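Local coordinates for penicillin-binding protein 2B (Streptococcus pneumoniae, PDB 2WAD), which is a penicillin-binding transpeptidase thought to form peptide cross-links between glycan strands of peripheral cell-wall peptidoglycan as part of the elongasome, at residues A246-A249 with E250-L253; F432-T435 with A436-L440; S579-A582 with I583-G587; G662-I665 with A666-I669. All coordinates share one frame; numbering follows the deposited sequence.

Interaction 1: residues A246-A249 with E250-L253. Unlike the reference sequence in segment 250-253: S251 (reference Ala).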
loop_
_atom_site.group_PDB
_atom_site.type_symbol
_atom_site.label_atom_id
_atom_site.label_comp_id
_atom_site.label_asym_id
_atom_site.label_seq_id
_atom_site.Cartn_x
_atom_site.Cartn_y
_atom_site.Cartn_z
ATOM N N ALA A 246 -9.621 13.841 11.226
ATOM C CA ALA A 246 -9.314 14.634 12.418
ATOM C C ALA A 246 -7.921 14.365 12.996
ATOM O O ALA A 246 -7.307 15.276 13.556
ATOM C CB ALA A 246 -10.389 14.440 13.480
ATOM N N GLU A 247 -7.422 13.137 12.858
ATOM C CA GLU A 247 -6.091 12.783 13.365
ATOM C C GLU A 247 -5.014 13.660 12.746
ATOM O O GLU A 247 -4.044 14.023 13.410
ATOM C CB GLU A 247 -5.696 11.333 13.054
ATOM C CG GLU A 247 -6.834 10.363 12.873
ATOM C CD GLU A 247 -7.435 10.418 11.491
ATOM O OE1 GLU A 247 -6.868 9.776 10.586
ATOM O OE2 GLU A 247 -8.484 11.084 11.330
ATOM N N GLU A 248 -5.177 13.960 11.464
ATOM C CA GLU A 248 -4.162 14.677 10.705
ATOM C C GLU A 248 -4.639 16.089 10.378
ATOM O O GLU A 248 -3.988 16.806 9.618
ATOM C CB GLU A 248 -3.852 13.917 9.406
ATOM C CG GLU A 248 -3.141 12.563 9.584
ATOM C CD GLU A 248 -1.646 12.695 9.826
ATOM O OE1 GLU A 248 -0.934 13.168 8.911
ATOM O OE2 GLU A 248 -1.177 12.318 10.926
ATOM N N ALA A 249 -5.777 16.477 10.950
ATOM C CA ALA A 249 -6.403 17.761 10.645
ATOM C C ALA A 249 -5.374 18.874 10.500
ATOM O O ALA A 249 -5.505 19.726 9.619
ATOM C CB ALA A 249 -7.448 18.129 11.700
ATOM N N GLU A 250 -4.357 18.851 11.360
ATOM C CA GLU A 250 -3.405 19.952 11.459
ATOM C C GLU A 250 -2.421 19.938 10.298
ATOM O O GLU A 250 -2.078 20.993 9.761
ATOM C CB GLU A 250 -2.654 19.935 12.796
ATOM C CG GLU A 250 -1.935 21.246 13.103
ATOM C CD GLU A 250 -1.199 21.226 14.434
ATOM O OE1 GLU A 250 -1.366 20.239 15.188
ATOM O OE2 GLU A 250 -0.458 22.194 14.723
ATOM N N SER A 251 -1.970 18.745 9.921
ATOM C CA SER A 251 -1.140 18.586 8.735
ATOM C C SER A 251 -1.762 19.284 7.523
ATOM O O SER A 251 -1.095 20.038 6.819
ATOM C CB SER A 251 -0.893 17.103 8.434
ATOM O OG SER A 251 -0.117 16.464 9.438
ATOM N N TYR A 252 -3.050 19.061 7.290
ATOM C CA TYR A 252 -3.678 19.479 6.036
ATOM C C TYR A 252 -4.050 20.969 5.944
ATOM O O TYR A 252 -3.961 21.552 4.859
ATOM C CB TYR A 252 -4.883 18.597 5.680
ATOM C CG TYR A 252 -4.626 17.099 5.598
ATOM C CD1 TYR A 252 -4.443 16.456 4.371
ATOM C CD2 TYR A 252 -4.613 16.319 6.751
ATOM C CE1 TYR A 252 -4.228 15.077 4.305
ATOM C CE2 TYR A 252 -4.392 14.945 6.693
ATOM C CZ TYR A 252 -4.202 14.332 5.471
ATOM O OH TYR A 252 -3.993 12.970 5.446
ATOM N N LEU A 253 -4.481 21.577 7.053
ATOM C CA LEU A 253 -4.743 23.021 7.094
ATOM C C LEU A 253 -3.443 23.765 6.807
ATOM O O LEU A 253 -3.409 24.726 6.031
ATOM C CB LEU A 253 -5.267 23.464 8.465
ATOM C CG LEU A 253 -6.715 23.162 8.854
ATOM C CD1 LEU A 253 -7.133 24.080 9.986
ATOM C CD2 LEU A 253 -7.664 23.302 7.673
#

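Interaction 2: residues F432-T435 with A436-L440. Unlike the reference sequence in segment 436-440: E438 (reference Gln).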
loop_
_atom_site.group_PDB
_atom_site.type_symbol
_atom_site.label_atom_id
_atom_site.label_comp_id
_atom_site.label_asym_id
_atom_site.label_seq_id
_atom_site.Cartn_x
_atom_site.Cartn_y
_atom_site.Cartn_z
ATOM N N PHE A 432 30.407 -35.222 0.949
ATOM C CA PHE A 432 30.990 -35.005 -0.360
ATOM C C PHE A 432 31.326 -33.533 -0.557
ATOM O O PHE A 432 30.745 -32.655 0.079
ATOM C CB PHE A 432 30.046 -35.514 -1.467
ATOM C CG PHE A 432 28.685 -34.889 -1.435
ATOM C CD1 PHE A 432 27.639 -35.506 -0.756
ATOM C CD2 PHE A 432 28.454 -33.666 -2.055
ATOM C CE1 PHE A 432 26.375 -34.922 -0.694
ATOM C CE2 PHE A 432 27.192 -33.072 -2.005
ATOM C CZ PHE A 432 26.153 -33.697 -1.303
ATOM N N PRO A 433 32.286 -33.262 -1.445
ATOM C CA PRO A 433 32.653 -31.892 -1.771
ATOM C C PRO A 433 31.553 -31.209 -2.578
ATOM O O PRO A 433 30.843 -31.871 -3.348
ATOM C CB PRO A 433 33.936 -32.049 -2.591
ATOM C CG PRO A 433 33.849 -33.430 -3.173
ATOM C CD PRO A 433 33.001 -34.264 -2.251
ATOM N N ILE A 434 31.410 -29.901 -2.358
ATOM C CA ILE A 434 30.361 -29.085 -2.964
ATOM C C ILE A 434 30.854 -27.634 -3.133
ATOM O O ILE A 434 31.368 -27.026 -2.197
ATOM C CB ILE A 434 29.044 -29.200 -2.126
ATOM C CG1 ILE A 434 27.849 -28.714 -2.927
ATOM C CG2 ILE A 434 29.106 -28.437 -0.799
ATOM C CD1 ILE A 434 26.507 -28.984 -2.239
ATOM N N THR A 435 30.737 -27.099 -4.345
ATOM C CA THR A 435 31.026 -25.699 -4.641
ATOM C C THR A 435 29.842 -24.786 -4.319
ATOM O O THR A 435 28.774 -25.232 -3.896
ATOM C CB THR A 435 31.347 -25.490 -6.136
ATOM O OG1 THR A 435 30.186 -25.778 -6.936
ATOM C CG2 THR A 435 32.559 -26.332 -6.595
ATOM N N ALA A 436 30.028 -23.486 -4.517
ATOM C CA ALA A 436 28.980 -22.534 -4.146
ATOM C C ALA A 436 27.799 -22.685 -5.119
ATOM O O ALA A 436 26.634 -22.666 -4.715
ATOM C CB ALA A 436 29.532 -21.118 -4.128
ATOM N N VAL A 437 28.125 -22.899 -6.388
ATOM C CA VAL A 437 27.138 -23.126 -7.447
ATOM C C VAL A 437 26.281 -24.352 -7.116
ATOM O O VAL A 437 25.063 -24.294 -7.237
ATOM C CB VAL A 437 27.837 -23.335 -8.800
ATOM C CG1 VAL A 437 26.832 -23.708 -9.903
ATOM C CG2 VAL A 437 28.679 -22.108 -9.208
ATOM N N GLU A 438 26.927 -25.426 -6.647
ATOM C CA GLU A 438 26.289 -26.707 -6.377
ATOM C C GLU A 438 25.506 -26.651 -5.082
ATOM O O GLU A 438 24.439 -27.272 -4.973
ATOM C CB GLU A 438 27.333 -27.846 -6.281
ATOM C CG GLU A 438 27.906 -28.348 -7.634
ATOM C CD GLU A 438 29.251 -29.086 -7.464
ATOM O OE1 GLU A 438 29.718 -29.244 -6.318
ATOM O OE2 GLU A 438 29.859 -29.504 -8.468
ATOM N N ALA A 439 26.052 -25.927 -4.102
ATOM C CA ALA A 439 25.286 -25.585 -2.914
ATOM C C ALA A 439 23.926 -24.976 -3.240
ATOM O O ALA A 439 22.921 -25.296 -2.615
ATOM C CB ALA A 439 26.077 -24.664 -1.976
ATOM N N LEU A 440 23.888 -24.083 -4.210
ATOM C CA LEU A 440 22.606 -23.510 -4.624
ATOM C C LEU A 440 21.768 -24.540 -5.391
ATOM O O LEU A 440 20.566 -24.701 -5.124
ATOM C CB LEU A 440 22.830 -22.225 -5.426
ATOM C CG LEU A 440 23.296 -21.006 -4.606
ATOM C CD1 LEU A 440 23.739 -19.837 -5.463
ATOM C CD2 LEU A 440 22.224 -20.512 -3.650
#

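Interaction 3: residues S579-A582 with I583-G587. Unlike the reference sequence in segment 579-582: A582 (reference Ser).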
loop_
_atom_site.group_PDB
_atom_site.type_symbol
_atom_site.label_atom_id
_atom_site.label_comp_id
_atom_site.label_asym_id
_atom_site.label_seq_id
_atom_site.Cartn_x
_atom_site.Cartn_y
_atom_site.Cartn_z
ATOM N N SER A 579 32.113 -10.990 -10.322
ATOM C CA SER A 579 32.329 -12.407 -10.586
ATOM C C SER A 579 31.674 -13.307 -9.529
ATOM O O SER A 579 31.239 -14.414 -9.839
ATOM C CB SER A 579 33.813 -12.718 -10.778
ATOM O OG SER A 579 34.515 -12.446 -9.587
ATOM N N ASP A 580 31.569 -12.811 -8.299
ATOM C CA ASP A 580 30.698 -13.394 -7.291
ATOM C C ASP A 580 29.216 -13.436 -7.703
ATOM O O ASP A 580 28.566 -14.465 -7.597
ATOM C CB ASP A 580 30.941 -12.722 -5.932
ATOM C CG ASP A 580 32.284 -13.120 -5.327
ATOM O OD1 ASP A 580 32.736 -12.475 -4.368
ATOM O OD2 ASP A 580 32.922 -14.075 -5.814
ATOM N N MET A 581 28.673 -12.329 -8.183
ATOM C CA MET A 581 27.324 -12.300 -8.706
ATOM C C MET A 581 27.134 -13.294 -9.866
ATOM O O MET A 581 26.046 -13.841 -10.065
ATOM C CB MET A 581 26.957 -10.884 -9.149
ATOM C CG MET A 581 25.518 -10.715 -9.685
ATOM S SD MET A 581 24.289 -11.158 -8.441
ATOM C CE MET A 581 24.307 -9.755 -7.306
ATOM N N ALA A 582 28.195 -13.511 -10.640
ATOM C CA ALA A 582 28.138 -14.454 -11.752
ATOM C C ALA A 582 28.036 -15.883 -11.203
ATOM O O ALA A 582 27.384 -16.737 -11.788
ATOM C CB ALA A 582 29.351 -14.271 -12.679
ATOM N N ILE A 583 28.632 -16.127 -10.039
ATOM C CA ILE A 583 28.481 -17.410 -9.378
ATOM C C ILE A 583 27.039 -17.624 -8.917
ATOM O O ILE A 583 26.485 -18.690 -9.126
ATOM C CB ILE A 583 29.500 -17.584 -8.260
ATOM C CG1 ILE A 583 30.883 -17.749 -8.896
ATOM C CG2 ILE A 583 29.208 -18.837 -7.420
ATOM C CD1 ILE A 583 32.039 -17.228 -8.027
ATOM N N LEU A 584 26.400 -16.614 -8.333
ATOM C CA LEU A 584 24.997 -16.758 -7.956
ATOM C C LEU A 584 24.132 -17.070 -9.178
ATOM O O LEU A 584 23.285 -17.942 -9.095
ATOM C CB LEU A 584 24.464 -15.505 -7.258
ATOM C CG LEU A 584 25.181 -15.053 -5.977
ATOM C CD1 LEU A 584 24.477 -13.814 -5.384
ATOM C CD2 LEU A 584 25.361 -16.178 -4.921
ATOM N N HIS A 585 24.322 -16.330 -10.274
ATOM C CA HIS A 585 23.624 -16.554 -11.544
ATOM C C HIS A 585 23.786 -17.973 -12.118
ATOM O O HIS A 585 22.852 -18.516 -12.707
ATOM C CB HIS A 585 24.077 -15.516 -12.584
ATOM C CG HIS A 585 23.508 -14.141 -12.376
ATOM N ND1 HIS A 585 23.694 -13.115 -13.276
ATOM C CD2 HIS A 585 22.745 -13.625 -11.385
ATOM C CE1 HIS A 585 23.072 -12.030 -12.850
ATOM N NE2 HIS A 585 22.483 -12.313 -11.703
ATOM N N GLN A 586 24.960 -18.574 -11.944
ATOM C CA GLN A 586 25.208 -19.940 -12.422
ATOM C C GLN A 586 24.494 -20.933 -11.504
ATOM O O GLN A 586 23.932 -21.918 -11.974
ATOM C CB GLN A 586 26.720 -20.241 -12.511
ATOM C CG GLN A 586 27.118 -21.593 -13.111
ATOM C CD GLN A 586 26.770 -21.752 -14.599
ATOM O OE1 GLN A 586 26.703 -20.775 -15.344
ATOM N NE2 GLN A 586 26.554 -22.989 -15.034
ATOM N N GLY A 587 24.485 -20.671 -10.201
ATOM C CA GLY A 587 23.732 -21.527 -9.295
ATOM C C GLY A 587 22.237 -21.546 -9.576
ATOM O O GLY A 587 21.622 -22.609 -9.632
#

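Interaction 4: residues G662-I665 with A666-I669. Unlike the reference sequence in segment 662-665: A664 (reference Ser).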
loop_
_atom_site.group_PDB
_atom_site.type_symbol
_atom_site.label_atom_id
_atom_site.label_comp_id
_atom_site.label_asym_id
_atom_site.label_seq_id
_atom_site.Cartn_x
_atom_site.Cartn_y
_atom_site.Cartn_z
ATOM N N GLY A 662 5.528 -24.858 -5.970
ATOM C CA GLY A 662 6.104 -23.510 -5.944
ATOM C C GLY A 662 6.754 -23.113 -7.258
ATOM O O GLY A 662 6.364 -22.134 -7.867
ATOM N N PRO A 663 7.761 -23.864 -7.698
ATOM C CA PRO A 663 8.428 -23.625 -8.977
ATOM C C PRO A 663 7.457 -23.641 -10.158
ATOM O O PRO A 663 7.637 -22.883 -11.111
ATOM C CB PRO A 663 9.390 -24.816 -9.097
ATOM C CG PRO A 663 9.645 -25.241 -7.648
ATOM C CD PRO A 663 8.403 -24.936 -6.901
ATOM N N ALA A 664 6.412 -24.467 -10.090
ATOM C CA ALA A 664 5.482 -24.599 -11.221
ATOM C C ALA A 664 4.602 -23.355 -11.306
ATOM O O ALA A 664 4.292 -22.856 -12.393
ATOM C CB ALA A 664 4.623 -25.868 -11.082
ATOM N N ILE A 665 4.201 -22.835 -10.157
ATOM C CA ILE A 665 3.481 -21.560 -10.145
ATOM C C ILE A 665 4.350 -20.437 -10.709
ATOM O O ILE A 665 3.918 -19.720 -11.608
ATOM C CB ILE A 665 2.945 -21.193 -8.744
ATOM C CG1 ILE A 665 1.929 -22.246 -8.282
ATOM C CG2 ILE A 665 2.291 -19.814 -8.776
ATOM C CD1 ILE A 665 1.696 -22.245 -6.772
ATOM N N ALA A 666 5.585 -20.326 -10.217
ATOM C CA ALA A 666 6.553 -19.337 -10.710
ATOM C C ALA A 666 6.728 -19.420 -12.236
ATOM O O ALA A 666 6.716 -18.420 -12.954
ATOM C CB ALA A 666 7.925 -19.524 -9.988
ATOM N N ARG A 667 6.923 -20.628 -12.737
ATOM C CA ARG A 667 7.075 -20.863 -14.173
ATOM C C ARG A 667 5.839 -20.419 -14.930
ATOM O O ARG A 667 5.926 -19.784 -15.981
ATOM C CB ARG A 667 7.249 -22.376 -14.351
ATOM C CG ARG A 667 7.269 -22.847 -15.812
ATOM C CD ARG A 667 7.077 -24.354 -15.826
ATOM N NE ARG A 667 5.685 -24.678 -15.500
ATOM C CZ ARG A 667 5.308 -25.806 -14.917
ATOM N NH1 ARG A 667 6.232 -26.694 -14.574
ATOM N NH2 ARG A 667 4.017 -26.038 -14.672
ATOM N N ASP A 668 4.669 -20.794 -14.422
ATOM C CA ASP A 668 3.447 -20.518 -15.162
ATOM C C ASP A 668 3.149 -19.021 -15.149
ATOM O O ASP A 668 2.500 -18.527 -16.074
ATOM C CB ASP A 668 2.252 -21.253 -14.567
ATOM C CG ASP A 668 2.254 -22.743 -14.868
ATOM O OD1 ASP A 668 1.376 -23.426 -14.315
ATOM O OD2 ASP A 668 3.120 -23.244 -15.610
ATOM N N ILE A 669 3.552 -18.320 -14.089
ATOM C CA ILE A 669 3.437 -16.861 -14.099
ATOM C C ILE A 669 4.388 -16.268 -15.129
ATOM O O ILE A 669 4.033 -15.320 -15.829
ATOM C CB ILE A 669 3.688 -16.198 -12.722
ATOM C CG1 ILE A 669 2.555 -16.531 -11.746
ATOM C CG2 ILE A 669 3.809 -14.669 -12.865
ATOM C CD1 ILE A 669 2.906 -16.309 -10.264
#

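Interaction 1: residues A246-A249 with E250-L253
E248 turns its CG away from its own carbonyl carbon and to the side of its backbone N (chi1 -68°), then bends again at chi2, and this double bend carries the carboxylate round to the hydroxyl of S251. S251 OG, beside its own backbone N (chi1 -66°), lies on the side of the helix start where E248 O and the bent glutamate are. E248 OE1 and S251 OG are 3.4 Å apart, a weak hydrogen bond with the hydroxyl as donor. E248 stands at the N-cap of helix 249-255, and the contact is the first turn of that short helix in the dimerisation-domain part of the chain, reached through a loop that follows helix 231-234. The main-chain bonds of this turn are long. Y252 N donates weakly to E248 O over 3.4 Å, and L253 N weakly to A249 O over 3.3 Å, the latter fairly straight. Just ahead, A249 N reaches back to A246 O, another weak bond. A carboxylate here lies near the amino end of the helix, where the helix dipole would probably favour its negative charge. The Y252 ring comes to the E248 backbone with its edge, the carbonyl carbon of E248 lying in the ring plane. The E248 carboxylate is turned almost perpendicular to that ring, 88° between planes. The ring's modelled closeness to E248 CB is doubtful. Y252 also touches L244, P245 and V263 of the adjoining loops.

Interaction 2: residues F432-T435 with A436-L440
T435 and E438 exchange hydrogen bonds in both directions. The backbone N of T435 donates to E438 OE1 over 3.1 Å, nearly straight at 167°, and E438 N donates to T435 OG1 over 3.3 Å. OE1 is approached from above the carboxylate plane, 46° out of it. On the other side of the exchange, T435 places OG1 between its backbone N and carbonyl carbon (chi1 65°), which turns the hydroxyl oxygen to the opening turn of helix 436-442. This is a capping box, with T435 as N-cap where strand 432-434 gives way to the helix. Of the first helix amides, which have no preceding turn to bond to, the box serves E438 N alone; N405 OD1, from outside, accepts from V437 N and, weakly, from A436 N. The regular pattern starts with A439 N, which donates to T435 O at 2.8 Å, and L440 N follows to A436 O at 3.1 Å. The strand is held separately, by backbone bonds of F432 with D410 and I434 with L408. Apolar contact backs the cap. I434 and E438 run antiparallel alongside each other, I434 CG1 lying 3.5 Å from E438 CB, while I434 CD1 reaches A439 CB at 4.3 Å, the two residues standing where a hydrophobic staple would have them. Y447 of helix 445-455 touches I434, A436 and A439.

Interaction 3: residues S579-A582 with I583-G587
Helix 578-593 belongs to the helical part of the transpeptidase domain, and its early turns bring M581 against H585, one turn further on. M581 sends CG anti to the backbone N and then folds back at chi2 and chi3, which lays the chain over the imidazole. CG is 4.3 Å from the centroid of the H585 ring and 23° off the ring normal, a CH-pi contact over the face though offset toward the rim. The sulfur lies more obliquely, SD being 4.5 Å from the same H585 centroid and 40° off the normal. SD also touches L584 CD1 at 4.1 Å; the thioether thus meets both the imidazole of H585 and the isobutyl group of L584. H585 NE2 donates to I535 O, which probably sets the ring's rotation, with M581 packed on one face. In the backbone, H585 N donates to M581 O at 3.0 Å and L584 N to D580 O at 3.1 Å. The amide of I583 is shared, between S579 O at 3.1 Å and, weakly, D580 O. The I583 and D580 side chains lie alongside each other with the same heading, I583 CD1 4.0 Å from D580 OD2. The outer partners show which faces are packed: W397 of helix 389-398 meets D580, I583 and L584, and helix 436-442 receives I583, L584 and Q586. Methionine over imidazole at a spacing of four residues is an i to i+4 Met-aromatic pair within an alpha-helix.

Interaction 4: residues G662-I665 with A666-I669
I665, A664 and A666 lose the most surface as two successive turns of helix 661-676 meet. I665 directs CG2 anti to its backbone N (chi1 -63° for CG1), and CG2 then meets I669 CD1 at 3.9 Å, one turn on. Above A664 lies the R667 guanidinium, bent back at chi3 (73°) so that one face covers the alanine: A664 CA sits 3.8 Å above the plane, over its centre, and A664 CB is 3.6 Å from R667 NH2. D668 fixes how the guanidinium is turned: its OD2, in the guanidinium plane, takes NE at 2.9 Å and NH2 at 3.1 Å in a side-on salt bridge, both reaching it from the same face of the carboxylate. R667 NH1 has A603 O as a further partner, and D668 OD1 is bonded to Y327 OH, so neither charge relies on the pair alone. A666 N makes an almost straight bond to G662 O, 3.1 Å long, and A666 CB rests near that carbonyl and the one of P663. A666 faces V647 and V649, I665 touches V649, F651 and Y327, and D668 and I669 lie on L323, so the helix lies against strand 645-650 of the sheet and alongside helix 314-334.

In the fold
Interactions 2 and 3 are packed together: V437 CG2 meets I583 CG2 at 3.8 Å and V437 CG1 meets G587 CA at 3.8 Å, joining the capped helix start to helix 578-593. Interaction 4, on the sheet side of the transpeptidase domain, lies about 25 Å from interaction 2 and 22 Å from interaction 3, centre to centre, without touching either. The presumed acyl-ester serine S386 is near both interactions 2 and 4, about 10 Å from the A439 side chain and about 11 Å from that of P663. A bound zinc ion lies about 12 Å from the I669 side chain. Interaction 1 stands apart, 46 to 57 Å between centres, in the dimerisation domain.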